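Local coordinates for protein diacylglycerol O-acyltransferase (Marinobacter hydrocarbonoclasticus, PDB 6CHJ) that probably transfers acyl groups from acyl-CoA to diacylglycerols or long-chain alcohols, giving triacylglycerols or wax esters respectively, at residues B[2-5]-B[6-10]; B[61-65]-B[66-70]. All coordinates share one frame; numbering follows the deposited sequence.

Contact 1: B[2-5]-B[6-10]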
loop_
_atom_site.group_PDB
_atom_site.type_symbol
_atom_site.label_atom_id
_atom_site.label_comp_id
_atom_site.label_asym_id
_atom_site.label_seq_id
_atom_site.Cartn_x
_atom_site.Cartn_y
_atom_site.Cartn_z
ATOM N N THR B 2 -0.154 -7.718 27.297
ATOM C CA THR B 2 1.194 -8.157 26.952
ATOM C C THR B 2 2.050 -6.978 26.474
ATOM O O THR B 2 1.705 -6.336 25.469
ATOM C CB THR B 2 1.135 -9.228 25.863
ATOM O OG1 THR B 2 0.086 -10.156 26.163
ATOM C CG2 THR B 2 2.458 -9.974 25.764
ATOM N N PRO B 3 3.166 -6.661 27.161
ATOM C CA PRO B 3 4.023 -5.553 26.711
ATOM C C PRO B 3 4.804 -5.893 25.450
ATOM O O PRO B 3 4.729 -7.022 24.958
ATOM C CB PRO B 3 4.955 -5.330 27.909
ATOM C CG PRO B 3 5.043 -6.664 28.554
ATOM C CD PRO B 3 3.676 -7.276 28.399
ATOM N N LEU B 4 5.566 -4.926 24.929
ATOM C CA LEU B 4 6.334 -5.070 23.690
ATOM C C LEU B 4 7.811 -5.192 24.043
ATOM O O LEU B 4 8.453 -4.195 24.387
ATOM C CB LEU B 4 6.103 -3.869 22.771
ATOM C CG LEU B 4 5.201 -4.074 21.559
ATOM C CD1 LEU B 4 5.401 -2.969 20.537
ATOM C CD2 LEU B 4 5.515 -5.415 20.967
ATOM N N ASN B 5 8.361 -6.400 23.934
ATOM C CA ASN B 5 9.766 -6.566 24.278
ATOM C C ASN B 5 10.614 -5.640 23.396
ATOM O O ASN B 5 10.181 -5.242 22.309
ATOM C CB ASN B 5 10.195 -8.042 24.170
ATOM C CG ASN B 5 10.222 -8.580 22.744
ATOM O OD1 ASN B 5 10.627 -7.898 21.804
ATOM N ND2 ASN B 5 9.830 -9.849 22.590
ATOM N N PRO B 6 11.797 -5.231 23.865
ATOM C CA PRO B 6 12.489 -4.102 23.217
ATOM C C PRO B 6 12.868 -4.327 21.756
ATOM O O PRO B 6 13.026 -3.342 21.026
ATOM C CB PRO B 6 13.737 -3.908 24.092
ATOM C CG PRO B 6 13.343 -4.458 25.432
ATOM C CD PRO B 6 12.483 -5.651 25.101
ATOM N N THR B 7 13.025 -5.568 21.292
ATOM C CA THR B 7 13.327 -5.741 19.874
ATOM C C THR B 7 12.108 -5.420 19.011
ATOM O O THR B 7 12.241 -4.788 17.954
ATOM C CB THR B 7 13.833 -7.157 19.589
ATOM O OG1 THR B 7 12.721 -8.018 19.316
ATOM C CG2 THR B 7 14.617 -7.704 20.771
ATOM N N ASP B 8 10.912 -5.839 19.446
ATOM C CA ASP B 8 9.687 -5.463 18.744
ATOM C C ASP B 8 9.535 -3.949 18.658
ATOM O O ASP B 8 9.135 -3.415 17.619
ATOM C CB ASP B 8 8.470 -6.061 19.439
ATOM C CG ASP B 8 8.519 -7.569 19.511
ATOM O OD1 ASP B 8 9.493 -8.156 18.981
ATOM O OD2 ASP B 8 7.585 -8.162 20.100
ATOM N N GLN B 9 9.824 -3.242 19.749
ATOM C CA GLN B 9 9.737 -1.786 19.726
ATOM C C GLN B 9 10.668 -1.190 18.673
ATOM O O GLN B 9 10.365 -0.148 18.084
ATOM C CB GLN B 9 10.066 -1.248 21.115
ATOM C CG GLN B 9 9.723 0.201 21.367
ATOM C CD GLN B 9 9.402 0.447 22.831
ATOM O OE1 GLN B 9 9.144 -0.500 23.585
ATOM N NE2 GLN B 9 9.425 1.713 23.244
ATOM N N LEU B 10 11.787 -1.855 18.403
ATOM C CA LEU B 10 12.780 -1.310 17.485
ATOM C C LEU B 10 12.275 -1.307 16.045
ATOM O O LEU B 10 12.475 -0.327 15.319
ATOM C CB LEU B 10 14.087 -2.106 17.612
ATOM C CG LEU B 10 15.380 -1.680 16.916
ATOM C CD1 LEU B 10 15.285 -2.069 15.449
ATOM C CD2 LEU B 10 15.710 -0.195 17.091
#
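The amide of Asn5 and the carboxylate of Asp8 cross at 54°, so neither plane lies flat on the other; Asn5 OD1 and Asp8 OD1 stand 3.1 Å apart as two acceptors with no bond between them, Asn5 OD1 being there for the Asp8 amide N-H. This is an asparagine N-cap. Asn5 closes the N-terminal loop, Pro6 opens helix 6-13, and Asn5 OD1 reaches forward to accept from Asp8 N at 3.1 Å, an almost straight bond (171° at the hydrogen). A first torsion of 69° makes this possible, tucking CG between the backbone N and the carbonyl carbon and swinging the amide over the first turn. Thr7 OG1 also stands 3.3 Å from Asn5 OD1. The backbone joins in through Gln9 N, which donates to Asn5 O (3.3 Å) in the carbonyl plane, the first i to i+4 bond of the helix. Pro6, with no N-H, suits a first turn where the leading amides have no helix acceptor before them. The Asp8 carboxylate, in the first turn, is likely to interact favourably with the positive end of the helix dipole. Beneath the cap Leu4 is buried against Pro68 and Trp70 of strand 67-72. Asp8 O bonds to Ser137 OG, within the HHxxxDG signature of the family, tying the helix start to that segment. Leu4 CD2 packs 3.4 Å from Asp8 CB and is nearly as close to Asp8 OD2.

Contact 2: B[61-65]-B[66-70]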
loop_
_atom_site.group_PDB
_atom_site.type_symbol
_atom_site.label_atom_id
_atom_site.label_comp_id
_atom_site.label_asym_id
_atom_site.label_seq_id
_atom_site.Cartn_x
_atom_site.Cartn_y
_atom_site.Cartn_z
ATOM N N LEU B 61 -1.702 -3.255 18.194
ATOM C CA LEU B 61 -0.857 -2.331 18.932
ATOM C C LEU B 61 -1.704 -1.309 19.673
ATOM O O LEU B 61 -2.665 -0.756 19.128
ATOM C CB LEU B 61 0.128 -1.627 17.996
ATOM C CG LEU B 61 1.192 -0.757 18.685
ATOM C CD1 LEU B 61 2.043 -1.569 19.666
ATOM C CD2 LEU B 61 2.073 -0.009 17.677
ATOM N N SER B 62 -1.347 -1.076 20.933
ATOM C CA SER B 62 -1.972 -0.045 21.744
ATOM C C SER B 62 -0.922 0.472 22.712
ATOM O O SER B 62 0.078 -0.197 22.982
ATOM C CB SER B 62 -3.190 -0.579 22.494
ATOM O OG SER B 62 -4.141 0.446 22.695
ATOM N N TYR B 63 -1.141 1.675 23.225
ATOM C CA TYR B 63 -0.200 2.277 24.156
ATOM C C TYR B 63 -0.864 2.478 25.514
ATOM O O TYR B 63 -2.028 2.890 25.599
ATOM C CB TYR B 63 0.339 3.610 23.618
ATOM C CG TYR B 63 1.177 3.482 22.358
ATOM C CD1 TYR B 63 2.573 3.476 22.412
ATOM C CD2 TYR B 63 0.569 3.359 21.114
ATOM C CE1 TYR B 63 3.334 3.362 21.252
ATOM C CE2 TYR B 63 1.314 3.242 19.962
ATOM C CZ TYR B 63 2.690 3.243 20.031
ATOM O OH TYR B 63 3.395 3.131 18.860
ATOM N N ARG B 64 -0.120 2.155 26.571
ATOM C CA ARG B 64 -0.536 2.411 27.948
ATOM C C ARG B 64 0.216 3.653 28.416
ATOM O O ARG B 64 1.366 3.569 28.860
ATOM C CB ARG B 64 -0.272 1.201 28.836
ATOM C CG ARG B 64 -1.402 0.180 28.800
ATOM C CD ARG B 64 -1.673 -0.385 30.184
ATOM N NE ARG B 64 -1.455 0.623 31.220
ATOM C CZ ARG B 64 -1.577 0.402 32.527
ATOM N NH1 ARG B 64 -1.914 -0.806 32.970
ATOM N NH2 ARG B 64 -1.355 1.388 33.395
ATOM N N LEU B 65 -0.451 4.809 28.296
ATOM C CA LEU B 65 0.131 6.132 28.514
ATOM C C LEU B 65 1.271 6.400 27.533
ATOM O O LEU B 65 1.086 7.113 26.538
ATOM C CB LEU B 65 0.609 6.294 29.964
ATOM C CG LEU B 65 0.653 7.724 30.523
ATOM C CD1 LEU B 65 -0.715 8.157 31.045
ATOM C CD2 LEU B 65 1.729 7.857 31.605
ATOM N N GLY B 66 2.450 5.839 27.796
ATOM C CA GLY B 66 3.568 6.059 26.900
ATOM C C GLY B 66 4.144 4.812 26.256
ATOM O O GLY B 66 4.862 4.907 25.254
ATOM N N GLN B 67 3.829 3.636 26.804
ATOM C CA GLN B 67 4.544 2.423 26.429
ATOM C C GLN B 67 3.698 1.500 25.557
ATOM O O GLN B 67 2.521 1.257 25.862
ATOM C CB GLN B 67 5.013 1.684 27.690
ATOM C CG GLN B 67 6.443 1.134 27.602
ATOM C CD GLN B 67 7.512 2.181 27.229
ATOM O OE1 GLN B 67 8.649 1.851 26.866
ATOM N NE2 GLN B 67 7.138 3.454 27.326
ATOM N N PRO B 68 4.270 0.960 24.480
ATOM C CA PRO B 68 3.484 0.155 23.538
ATOM C C PRO B 68 3.212 -1.247 24.058
ATOM O O PRO B 68 4.095 -1.919 24.597
ATOM C CB PRO B 68 4.377 0.113 22.291
ATOM C CG PRO B 68 5.771 0.214 22.839
ATOM C CD PRO B 68 5.666 1.136 24.036
ATOM N N VAL B 69 1.968 -1.693 23.877
ATOM C CA VAL B 69 1.529 -3.010 24.318
ATOM C C VAL B 69 0.642 -3.623 23.249
ATOM O O VAL B 69 0.015 -2.918 22.453
ATOM C CB VAL B 69 0.769 -2.958 25.662
ATOM C CG1 VAL B 69 1.640 -2.356 26.744
ATOM C CG2 VAL B 69 -0.528 -2.171 25.514
ATOM N N TRP B 70 0.604 -4.950 23.230
ATOM C CA TRP B 70 -0.377 -5.669 22.441
ATOM C C TRP B 70 -1.687 -5.765 23.211
ATOM O O TRP B 70 -1.704 -5.740 24.445
ATOM C CB TRP B 70 0.115 -7.076 22.109
ATOM C CG TRP B 70 1.362 -7.161 21.286
ATOM C CD1 TRP B 70 2.481 -7.888 21.578
ATOM C CD2 TRP B 70 1.615 -6.531 20.021
ATOM N NE1 TRP B 70 3.413 -7.750 20.579
ATOM C CE2 TRP B 70 2.907 -6.923 19.610
ATOM C CE3 TRP B 70 0.880 -5.671 19.198
ATOM C CZ2 TRP B 70 3.479 -6.480 18.419
ATOM C CZ3 TRP B 70 1.450 -5.233 18.020
ATOM C CH2 TRP B 70 2.741 -5.635 17.642
#
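Arg64 O is held by two amides: Gln67 N, 3.2 Å away and well above the carbonyl plane, and Gly66 N at 2.7 Å, a weak bond bent to 119° at the hydrogen. They close the tip of a beta hairpin, strands 59-64 and 67-72 joined by the two-residue turn Leu65-Gly66, with Leu65 at a positive phi. Arg64 N returns a bond to Gln67 O, and the pair Ser62 and Val69 is joined by two more, the shorter being Val69 N to Ser62 O at 2.6 Å. The segments twist markedly, their directions 135° apart. Pro68 falls in a non-hydrogen-bonded pair with Tyr63, so its lack of an N-H costs the hairpin no bond. On the face carrying Leu61, Tyr63, Pro68 and Trp70, Pro68 CB meets two cross-strand neighbours: Leu61, lying alongside and pointing the same way, touches it through CD1, and Tyr63 brings up CE1 to 3.6 Å. The indole of Trp70 presents its benzo edge, with Leu61 N in the ring plane and CZ3 3.8 Å from Leu61 CB. An alanine in place of Trp70 lacks the indole against which Leu61 and Leu4 pack, and would probably leave a gap beside both leucines. Leu138 also packs on this indole. Across the other face, Val69 has CG1 anti to its carbonyl carbon (chi1 -59°), which leaves CG2 between the backbone N and that carbon, 3.3 Å from Ser62 O.

Overall arrangement
Neither contact lies in the core of the chain: contact 1 is a surface contact and contact 2 is partly buried, with centres 10 Å apart on the same side of the molecule. Contact 1 joins the N-terminal loop to helix 6-13 and contact 2 joins strands 59-64 and 67-72, so no element is common to both; Leu4 and Gln9 bridge them by touching Pro68. Thr2 O lies 2.9 Å from Trp70 N, a probable hydrogen bond, and Leu4 CD2 packs 3.2 Å from Trp70 NE1. Contact 1 is largely polar, a side chain and a carbonyl serving amides at a helix start, whereas contact 2 combines backbone pairing with an apolar face turned to Leu4 and helix 6-13.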